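Local coordinates for protein U4/U6 snRNA-associated-splicing factor PRP24 (Saccharomyces cerevisiae, PDB 4N0T) that acts as a spliceosome recycling factor that binds U6 small nuclear RNA and anneals it with U4 RNA, at residues A[14-19]-A[49-54]; A[279-284]-A[322-327]; A[32-37]-A[54-59]. All blocks are in the same frame, centred on the assembly; numbering follows the deposited sequence.

Interaction 1: A[14-19]-A[49-54]; sequences KNLPKS and RFARIE
The amide N of Arg-49 gives the shortest polar bond of the contact, 2.8 Å to O of Leu-16, with 160° at the hydrogen; the donor stands tilted from the plane of that carbonyl. In return Leu-16 N reaches O of Arg-49 at 3.0 Å, which closes an antiparallel hydrogen-bonded pair between strands 10-16 and 49-55, neighbours in the sheet of the first RNA recognition motif. By their place in the fold these strands are the ones that carry the RNP2 and RNP1 motifs, here with a divergent RNP1. The aliphatic part of Arg-49 packs against two carbonyls: CG comes to 3.6 Å from O of Pro-17, and CD to 3.4 Å from O of Lys-18. CG is anti to the carbonyl carbon of Arg-49 (chi1 -55°), and a bend at chi3 (91°) places NE, which forms a salt bridge with Asp-42, while NH1 bonds to O of Tyr-20. An alanine here would probably leave Asp-42 without its ion-pair mate and the Tyr-20 carbonyl without this donor, and would open a gap beside the Pro-17 and Lys-18 carbonyls. Two positive groups stay apart, 5.8 Å between NZ of Lys-18 and NE of Arg-49. On the same face of the sheet as Arg-49, Leu-16 sends CD1 to CB of Ala-51 at 3.5 Å, an apolar touch that Val-25 of helix 22-29 extends. Lys-14 and Phe-50 occupy the other face and lie side by side, pointing the same way. The fully extended Lys-14 chain passes the ring with its methylenes from CB to CE all near a single ring atom, the closest being CG at 3.6 Å from CE1 of Phe-50.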
loop_
_atom_site.group_PDB
_atom_site.type_symbol
_atom_site.label_atom_id
_atom_site.label_comp_id
_atom_site.label_asym_id
_atom_site.label_seq_id
_atom_site.Cartn_x
_atom_site.Cartn_y
_atom_site.Cartn_z
ATOM N N LYS A 14 17.819 -25.073 5.206
ATOM C CA LYS A 14 18.740 -25.097 4.071
ATOM C C LYS A 14 19.084 -26.534 3.689
ATOM O O LYS A 14 19.122 -27.416 4.546
ATOM C CB LYS A 14 20.019 -24.321 4.406
ATOM C CG LYS A 14 21.048 -24.337 3.292
ATOM C CD LYS A 14 22.235 -23.454 3.600
ATOM C CE LYS A 14 23.173 -23.409 2.393
ATOM N NZ LYS A 14 24.355 -22.540 2.659
ATOM N N ASN A 15 19.285 -26.740 2.388
ATOM C CA ASN A 15 19.779 -28.010 1.823
ATOM C C ASN A 15 18.730 -29.112 1.725
ATOM O O ASN A 15 19.061 -30.301 1.784
ATOM C CB ASN A 15 21.029 -28.530 2.549
ATOM C CG ASN A 15 21.869 -29.435 1.655
ATOM O OD1 ASN A 15 21.987 -29.178 0.454
ATOM N ND2 ASN A 15 22.434 -30.503 2.224
ATOM N N LEU A 16 17.467 -28.731 1.564
ATOM C CA LEU A 16 16.435 -29.710 1.245
ATOM C C LEU A 16 16.703 -30.271 -0.151
ATOM O O LEU A 16 17.287 -29.582 -1.001
ATOM C CB LEU A 16 15.050 -29.059 1.277
ATOM C CG LEU A 16 14.557 -28.656 2.666
ATOM C CD1 LEU A 16 13.409 -27.650 2.571
ATOM C CD2 LEU A 16 14.119 -29.872 3.453
ATOM N N PRO A 17 16.265 -31.511 -0.398
ATOM C CA PRO A 17 16.469 -32.122 -1.718
ATOM C C PRO A 17 15.799 -31.309 -2.823
ATOM O O PRO A 17 14.797 -30.639 -2.551
ATOM C CB PRO A 17 15.763 -33.478 -1.586
ATOM C CG PRO A 17 15.793 -33.781 -0.114
ATOM C CD PRO A 17 15.637 -32.442 0.557
ATOM N N LYS A 18 16.345 -31.369 -4.037
ATOM C CA LYS A 18 15.730 -30.742 -5.212
ATOM C C LYS A 18 14.245 -31.086 -5.353
ATOM O O LYS A 18 13.429 -30.252 -5.760
ATOM C CB LYS A 18 16.458 -31.206 -6.476
ATOM C CG LYS A 18 17.222 -30.123 -7.210
ATOM C CD LYS A 18 17.017 -30.249 -8.717
ATOM C CE LYS A 18 15.681 -29.655 -9.145
ATOM N NZ LYS A 18 15.713 -28.163 -9.092
ATOM N N SER A 19 13.908 -32.322 -5.003
ATOM C CA SER A 19 12.560 -32.850 -5.195
ATOM C C SER A 19 11.566 -32.380 -4.143
ATOM O O SER A 19 10.366 -32.655 -4.249
ATOM C CB SER A 19 12.589 -34.384 -5.213
ATOM O OG SER A 19 12.819 -34.917 -3.917
ATOM N N ARG A 49 17.117 -27.045 -2.191
ATOM C CA ARG A 49 16.089 -26.032 -1.945
ATOM C C ARG A 49 16.148 -25.445 -0.542
ATOM O O ARG A 49 16.570 -26.108 0.411
ATOM C CB ARG A 49 14.690 -26.593 -2.215
ATOM C CG ARG A 49 14.534 -27.182 -3.610
ATOM C CD ARG A 49 13.080 -27.368 -3.991
ATOM N NE ARG A 49 12.540 -26.196 -4.678
ATOM C CZ ARG A 49 11.255 -26.031 -4.982
ATOM N NH1 ARG A 49 10.368 -26.956 -4.647
ATOM N NH2 ARG A 49 10.852 -24.931 -5.606
ATOM N N PHE A 50 15.717 -24.191 -0.429
ATOM C CA PHE A 50 15.547 -23.539 0.869
ATOM C C PHE A 50 14.062 -23.584 1.218
ATOM O O PHE A 50 13.207 -23.659 0.326
ATOM C CB PHE A 50 15.924 -22.061 0.787
ATOM C CG PHE A 50 17.400 -21.789 0.647
ATOM C CD1 PHE A 50 18.223 -21.729 1.766
ATOM C CD2 PHE A 50 17.953 -21.526 -0.604
ATOM C CE1 PHE A 50 19.576 -21.434 1.646
ATOM C CE2 PHE A 50 19.304 -21.231 -0.734
ATOM C CZ PHE A 50 20.116 -21.179 0.392
ATOM N N ALA A 51 13.744 -23.527 2.509
ATOM C CA ALA A 51 12.359 -23.335 2.934
ATOM C C ALA A 51 12.272 -22.312 4.052
ATOM O O ALA A 51 13.157 -22.223 4.906
ATOM C CB ALA A 51 11.727 -24.651 3.380
ATOM N N ARG A 52 11.195 -21.531 4.036
ATOM C CA ARG A 52 10.849 -20.671 5.149
ATOM C C ARG A 52 9.599 -21.274 5.765
ATOM O O ARG A 52 8.627 -21.543 5.060
ATOM C CB ARG A 52 10.547 -19.255 4.636
ATOM C CG ARG A 52 9.949 -18.329 5.663
ATOM C CD ARG A 52 9.558 -17.010 4.994
ATOM N NE ARG A 52 9.039 -16.049 5.952
ATOM C CZ ARG A 52 7.769 -15.998 6.331
ATOM N NH1 ARG A 52 6.900 -16.854 5.820
ATOM N NH2 ARG A 52 7.368 -15.089 7.208
ATOM N N ILE A 53 9.624 -21.518 7.073
ATOM C CA ILE A 53 8.458 -22.091 7.744
ATOM C C ILE A 53 8.064 -21.187 8.898
ATOM O O ILE A 53 8.849 -20.967 9.835
ATOM C CB ILE A 53 8.723 -23.532 8.267
ATOM C CG1 ILE A 53 9.242 -24.428 7.144
ATOM C CG2 ILE A 53 7.441 -24.136 8.856
ATOM C CD1 ILE A 53 9.713 -25.794 7.654
ATOM N N GLU A 54 6.856 -20.634 8.818
ATOM C CA GLU A 54 6.346 -19.793 9.886
ATOM C C GLU A 54 5.429 -20.649 10.754
ATOM O O GLU A 54 4.387 -21.125 10.286
ATOM C CB GLU A 54 5.584 -18.595 9.322
ATOM C CG GLU A 54 5.056 -17.677 10.410
ATOM C CD GLU A 54 4.304 -16.488 9.858
ATOM O OE1 GLU A 54 4.301 -16.303 8.621
ATOM O OE2 GLU A 54 3.718 -15.735 10.667
#

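Interaction 2: A[279-284]-A[322-327]; sequences ETLICL and GAIIIF
Ile-282 and Leu-284, with Ile-325 across from them, share one face of the central strand 281-285 and its antiparallel neighbour 322-327 in the occluded RNA recognition motif, and the Phe-327 ring reaches in to Ile-282. Ile-282 meets the rim of that ring: its CG1 lies 3.8 Å from CE2 of Phe-327, and its CD1 sits at the ring edge, in plane. CG1 reaches there from between the backbone N and the carbonyl carbon (chi1 70°). One face of the ring is taken by CG2 of Ile-325, 3.5 Å above the plane and offset toward the rim. Leu-284 packs more loosely, with CG 4.2 Å from CG1 of Ile-325. Helix 330-340 covers this side, Leu-340 touching both Ile-282 and Leu-284. Five backbone hydrogen bonds join the strands; Ile-325 N bonds to O of Ile-282 at 2.8 Å and 174°, and Phe-327 N to O of Thr-280 at 2.7 Å. On the reverse face Leu-281, Cys-283, Ile-324 and Ile-326 come together, with SG of Cys-283 3.9 Å from CG1 of Ile-324. Helices 258-270 and 355-365 pack over that side, where canonical motifs of this family usually receive RNA. With aliphatic groups on both faces, the aromatic ring on one and the sulfur on the other, the chemistry is that of a protein core and is consistent with a sheet surface closed to RNA.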
loop_
_atom_site.group_PDB
_atom_site.type_symbol
_atom_site.label_atom_id
_atom_site.label_comp_id
_atom_site.label_asym_id
_atom_site.label_seq_id
_atom_site.Cartn_x
_atom_site.Cartn_y
_atom_site.Cartn_z
ATOM N N GLU A 279 -23.547 6.106 -15.976
ATOM C CA GLU A 279 -23.441 5.422 -17.258
ATOM C C GLU A 279 -22.039 5.546 -17.863
ATOM O O GLU A 279 -21.741 4.897 -18.860
ATOM C CB GLU A 279 -24.528 5.898 -18.231
ATOM C CG GLU A 279 -24.381 7.330 -18.717
ATOM C CD GLU A 279 -25.531 7.743 -19.625
ATOM O OE1 GLU A 279 -26.619 7.130 -19.519
ATOM O OE2 GLU A 279 -25.343 8.670 -20.443
ATOM N N THR A 280 -21.176 6.355 -17.248
ATOM C CA THR A 280 -19.795 6.482 -17.721
ATOM C C THR A 280 -18.827 5.544 -16.983
ATOM O O THR A 280 -17.631 5.514 -17.293
ATOM C CB THR A 280 -19.258 7.919 -17.592
ATOM O OG1 THR A 280 -19.117 8.262 -16.206
ATOM C CG2 THR A 280 -20.189 8.915 -18.277
ATOM N N LEU A 281 -19.333 4.801 -16.003
ATOM C CA LEU A 281 -18.454 3.923 -15.220
ATOM C C LEU A 281 -18.824 2.444 -15.298
ATOM O O LEU A 281 -19.967 2.083 -15.602
ATOM C CB LEU A 281 -18.396 4.369 -13.753
ATOM C CG LEU A 281 -19.654 4.289 -12.873
ATOM C CD1 LEU A 281 -19.832 2.903 -12.258
ATOM C CD2 LEU A 281 -19.608 5.343 -11.770
ATOM N N ILE A 282 -17.851 1.590 -14.999
ATOM C CA ILE A 282 -18.120 0.174 -14.790
ATOM C C ILE A 282 -17.377 -0.275 -13.537
ATOM O O ILE A 282 -16.471 0.414 -13.065
ATOM C CB ILE A 282 -17.642 -0.704 -15.972
ATOM C CG1 ILE A 282 -16.113 -0.757 -16.016
ATOM C CG2 ILE A 282 -18.228 -0.211 -17.303
ATOM C CD1 ILE A 282 -15.575 -1.694 -17.096
ATOM N N CYS A 283 -17.770 -1.420 -12.993
ATOM C CA CYS A 283 -17.042 -2.009 -11.886
ATOM C C CYS A 283 -16.385 -3.282 -12.365
ATOM O O CYS A 283 -16.938 -3.988 -13.212
ATOM C CB CYS A 283 -17.991 -2.353 -10.745
ATOM S SG CYS A 283 -18.685 -0.882 -9.948
ATOM N N LEU A 284 -15.203 -3.562 -11.829
ATOM C CA LEU A 284 -14.533 -4.844 -12.041
ATOM C C LEU A 284 -14.455 -5.562 -10.701
ATOM O O LEU A 284 -14.150 -4.952 -9.685
ATOM C CB LEU A 284 -13.116 -4.618 -12.574
ATOM C CG LEU A 284 -13.001 -3.939 -13.939
ATOM C CD1 LEU A 284 -11.541 -3.902 -14.376
ATOM C CD2 LEU A 284 -13.855 -4.672 -15.004
ATOM N N GLY A 322 -13.847 -4.875 -5.218
ATOM C CA GLY A 322 -13.929 -4.336 -6.564
ATOM C C GLY A 322 -13.179 -3.041 -6.815
ATOM O O GLY A 322 -12.461 -2.530 -5.951
ATOM N N ALA A 323 -13.316 -2.543 -8.038
ATOM C CA ALA A 323 -12.781 -1.245 -8.419
ATOM C C ALA A 323 -13.769 -0.616 -9.381
ATOM O O ALA A 323 -14.462 -1.317 -10.135
ATOM C CB ALA A 323 -11.407 -1.393 -9.076
ATOM N N ILE A 324 -13.846 0.707 -9.329
ATOM C CA ILE A 324 -14.655 1.473 -10.261
ATOM C C ILE A 324 -13.736 2.082 -11.303
ATOM O O ILE A 324 -12.694 2.668 -10.976
ATOM C CB ILE A 324 -15.395 2.601 -9.548
ATOM C CG1 ILE A 324 -16.436 2.004 -8.592
ATOM C CG2 ILE A 324 -16.055 3.538 -10.568
ATOM C CD1 ILE A 324 -17.085 3.037 -7.655
ATOM N N ILE A 325 -14.106 1.910 -12.570
ATOM C CA ILE A 325 -13.374 2.536 -13.658
ATOM C C ILE A 325 -14.299 3.559 -14.288
ATOM O O ILE A 325 -15.378 3.211 -14.766
ATOM C CB ILE A 325 -13.003 1.532 -14.756
ATOM C CG1 ILE A 325 -12.461 0.224 -14.163
ATOM C CG2 ILE A 325 -11.996 2.176 -15.719
ATOM C CD1 ILE A 325 -11.129 0.362 -13.481
ATOM N N ILE A 326 -13.898 4.824 -14.266
ATOM C CA ILE A 326 -14.735 5.867 -14.847
ATOM C C ILE A 326 -14.148 6.220 -16.199
ATOM O O ILE A 326 -12.957 6.545 -16.306
ATOM C CB ILE A 326 -14.772 7.105 -13.960
ATOM C CG1 ILE A 326 -15.227 6.729 -12.548
ATOM C CG2 ILE A 326 -15.696 8.158 -14.558
ATOM C CD1 ILE A 326 -15.324 7.938 -11.616
ATOM N N PHE A 327 -14.969 6.097 -17.240
ATOM C CA PHE A 327 -14.518 6.396 -18.593
ATOM C C PHE A 327 -15.035 7.771 -19.005
ATOM O O PHE A 327 -15.648 8.465 -18.200
ATOM C CB PHE A 327 -15.009 5.329 -19.565
ATOM C CG PHE A 327 -14.421 3.965 -19.312
ATOM C CD1 PHE A 327 -13.120 3.678 -19.700
ATOM C CD2 PHE A 327 -15.166 2.974 -18.683
ATOM C CE1 PHE A 327 -12.569 2.411 -19.476
ATOM C CE2 PHE A 327 -14.621 1.712 -18.440
ATOM C CZ PHE A 327 -13.319 1.436 -18.843
#

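Interaction 3: A[32-37]-A[54-59]; sequences CGPIIH and EFARYD
A classic beta bulge in the hairpin of strands 35-42 and 49-55, part of the first RNA recognition motif, sets both Ile-36 and His-37 against Glu-54. The carbonyl O of Glu-54 takes Ile-36 N at 2.8 Å and, more weakly, His-37 N at 3.3 Å, while Glu-54 N bonds to O of His-37 at 2.9 Å. On the Pro-34 side of the bulge an almost straight bond (176°) runs from Ala-56 N to O of Pro-34. Glu-54 carries its carboxylate to Arg-4 in a salt bridge. The Ile-35 and Phe-55 side chains diverge at their bridge, but the Phe-55 ring swings back: CG1 of Ile-35, anti to the carbonyl carbon (chi1 -62°), comes obliquely to within 3.6 Å of CE1 of Phe-55, and O of Gly-33 lies in plane at the ring edge, 3.7 Å from CE1. Helices 22-29 and 58-65 touch the pair. At the phi and psi of Gly-33 a CB would collide with the carbonyl O of Cys-32. Where the chain leaves for helix 58-65, water 1 bridges the segments, donating to O of Pro-34 at 2.9 Å and accepting from N of Arg-57 at 3.0 Å.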
loop_
_atom_site.group_PDB
_atom_site.type_symbol
_atom_site.label_atom_id
_atom_site.label_comp_id
_atom_site.label_asym_id
_atom_site.label_seq_id
_atom_site.Cartn_x
_atom_site.Cartn_y
_atom_site.Cartn_z
ATOM N N CYS A 32 6.133 -30.934 14.466
ATOM C CA CYS A 32 6.812 -29.962 15.325
ATOM C C CYS A 32 5.827 -29.005 15.968
ATOM O O CYS A 32 6.100 -28.430 17.024
ATOM C CB CYS A 32 7.832 -29.143 14.533
ATOM S SG CYS A 32 9.223 -30.085 13.951
ATOM N N GLY A 33 4.674 -28.830 15.329
ATOM C CA GLY A 33 3.705 -27.850 15.785
ATOM C C GLY A 33 2.944 -27.297 14.600
ATOM O O GLY A 33 3.391 -27.427 13.456
ATOM N N PRO A 34 1.778 -26.694 14.858
ATOM C CA PRO A 34 0.964 -26.135 13.776
ATOM C C PRO A 34 1.716 -25.067 12.967
ATOM O O PRO A 34 2.414 -24.222 13.529
ATOM C CB PRO A 34 -0.244 -25.531 14.512
ATOM C CG PRO A 34 0.149 -25.465 15.954
ATOM C CD PRO A 34 1.115 -26.584 16.169
ATOM N N ILE A 35 1.569 -25.131 11.648
ATOM C CA ILE A 35 2.289 -24.246 10.734
ATOM C C ILE A 35 1.334 -23.238 10.089
ATOM O O ILE A 35 0.254 -23.608 9.624
ATOM C CB ILE A 35 2.995 -25.073 9.642
ATOM C CG1 ILE A 35 4.036 -26.001 10.284
ATOM C CG2 ILE A 35 3.633 -24.159 8.590
ATOM C CD1 ILE A 35 4.712 -26.961 9.324
ATOM N N ILE A 36 1.739 -21.970 10.069
ATOM C CA ILE A 36 0.969 -20.911 9.417
ATOM C C ILE A 36 1.250 -20.840 7.914
ATOM O O ILE A 36 0.324 -20.711 7.108
ATOM C CB ILE A 36 1.257 -19.533 10.057
ATOM C CG1 ILE A 36 0.788 -19.511 11.515
ATOM C CG2 ILE A 36 0.580 -18.408 9.278
ATOM C CD1 ILE A 36 0.980 -18.169 12.195
ATOM N N HIS A 37 2.525 -20.919 7.534
ATOM C CA HIS A 37 2.883 -20.776 6.128
ATOM C C HIS A 37 4.215 -21.452 5.808
ATOM O O HIS A 37 5.112 -21.500 6.656
ATOM C CB HIS A 37 2.934 -19.293 5.736
ATOM C CG HIS A 37 2.850 -19.064 4.258
ATOM N ND1 HIS A 37 3.960 -18.806 3.478
ATOM C CD2 HIS A 37 1.795 -19.083 3.414
ATOM C CE1 HIS A 37 3.585 -18.663 2.220
ATOM N NE2 HIS A 37 2.278 -18.828 2.151
ATOM N N GLU A 54 6.856 -20.634 8.818
ATOM C CA GLU A 54 6.346 -19.793 9.886
ATOM C C GLU A 54 5.429 -20.649 10.754
ATOM O O GLU A 54 4.387 -21.125 10.286
ATOM C CB GLU A 54 5.584 -18.595 9.322
ATOM C CG GLU A 54 5.056 -17.677 10.410
ATOM C CD GLU A 54 4.304 -16.488 9.858
ATOM O OE1 GLU A 54 4.301 -16.303 8.621
ATOM O OE2 GLU A 54 3.718 -15.735 10.667
ATOM N N PHE A 55 5.826 -20.859 12.007
ATOM C CA PHE A 55 5.039 -21.672 12.933
ATOM C C PHE A 55 4.029 -20.807 13.666
ATOM O O PHE A 55 4.231 -19.607 13.815
ATOM C CB PHE A 55 5.954 -22.389 13.933
ATOM C CG PHE A 55 6.659 -23.566 13.341
ATOM C CD1 PHE A 55 6.035 -24.808 13.291
ATOM C CD2 PHE A 55 7.927 -23.430 12.798
ATOM C CE1 PHE A 55 6.673 -25.910 12.721
ATOM C CE2 PHE A 55 8.569 -24.512 12.229
ATOM C CZ PHE A 55 7.943 -25.760 12.190
ATOM N N ALA A 56 2.939 -21.427 14.107
ATOM C CA ALA A 56 1.938 -20.723 14.899
ATOM C C ALA A 56 2.534 -20.178 16.194
ATOM O O ALA A 56 2.205 -19.070 16.618
ATOM C CB ALA A 56 0.774 -21.642 15.206
ATOM N N ARG A 57 3.405 -20.960 16.824
ATOM C CA ARG A 57 3.975 -20.589 18.121
ATOM C C ARG A 57 5.473 -20.865 18.195
ATOM O O ARG A 57 5.988 -21.688 17.441
ATOM C CB ARG A 57 3.247 -21.335 19.250
ATOM C CG ARG A 57 1.775 -20.958 19.392
ATOM C CD ARG A 57 1.101 -21.719 20.526
ATOM N NE ARG A 57 0.742 -23.085 20.146
ATOM C CZ ARG A 57 -0.252 -23.393 19.315
ATOM N NH1 ARG A 57 -0.986 -22.432 18.760
ATOM N NH2 ARG A 57 -0.512 -24.664 19.035
ATOM N N TYR A 58 6.152 -20.190 19.122
ATOM C CA TYR A 58 7.605 -20.296 19.268
ATOM C C TYR A 58 8.087 -21.722 19.526
ATOM O O TYR A 58 9.158 -22.114 19.046
ATOM C CB TYR A 58 8.096 -19.365 20.378
ATOM C CG TYR A 58 9.595 -19.190 20.418
ATOM C CD1 TYR A 58 10.266 -18.565 19.378
ATOM C CD2 TYR A 58 10.341 -19.636 21.508
ATOM C CE1 TYR A 58 11.637 -18.398 19.411
ATOM C CE2 TYR A 58 11.715 -19.467 21.548
ATOM C CZ TYR A 58 12.353 -18.848 20.497
ATOM O OH TYR A 58 13.717 -18.679 20.525
ATOM N N ASP A 59 7.297 -22.494 20.268
ATOM C CA ASP A 59 7.635 -23.884 20.562
ATOM C C ASP A 59 7.748 -24.727 19.301
ATOM O O ASP A 59 8.519 -25.690 19.263
ATOM C CB ASP A 59 6.598 -24.502 21.509
ATOM C CG ASP A 59 6.836 -24.128 22.966
ATOM O OD1 ASP A 59 7.921 -23.577 23.275
ATOM O OD2 ASP A 59 5.943 -24.395 23.803
HETATM O O HOH W 1 3.535 -23.896 16.135
#

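How the interactions relate
Interactions 1 and 3 belong to one sheet, that of the first RNA recognition motif, and both use strand 49-55: interaction 1 joins its start to strand 10-16, interaction 3 its end to strand 35-42. Their centres lie about 16 Å apart, they share Glu-54, and they touch where CG2 of Ile-53 packs 3.8 Å from CG2 of Ile-35. Along the chain their segments alternate. Interaction 2 follows, in the occluded motif, its centre about 44 Å from that of interaction 1 and about 42 Å from that of interaction 3. It pairs the equivalent strands of a sheet with the same 2-3-1-5-4 order, so one fold recurs, here with helices 258-270 and 355-365 packed on one face.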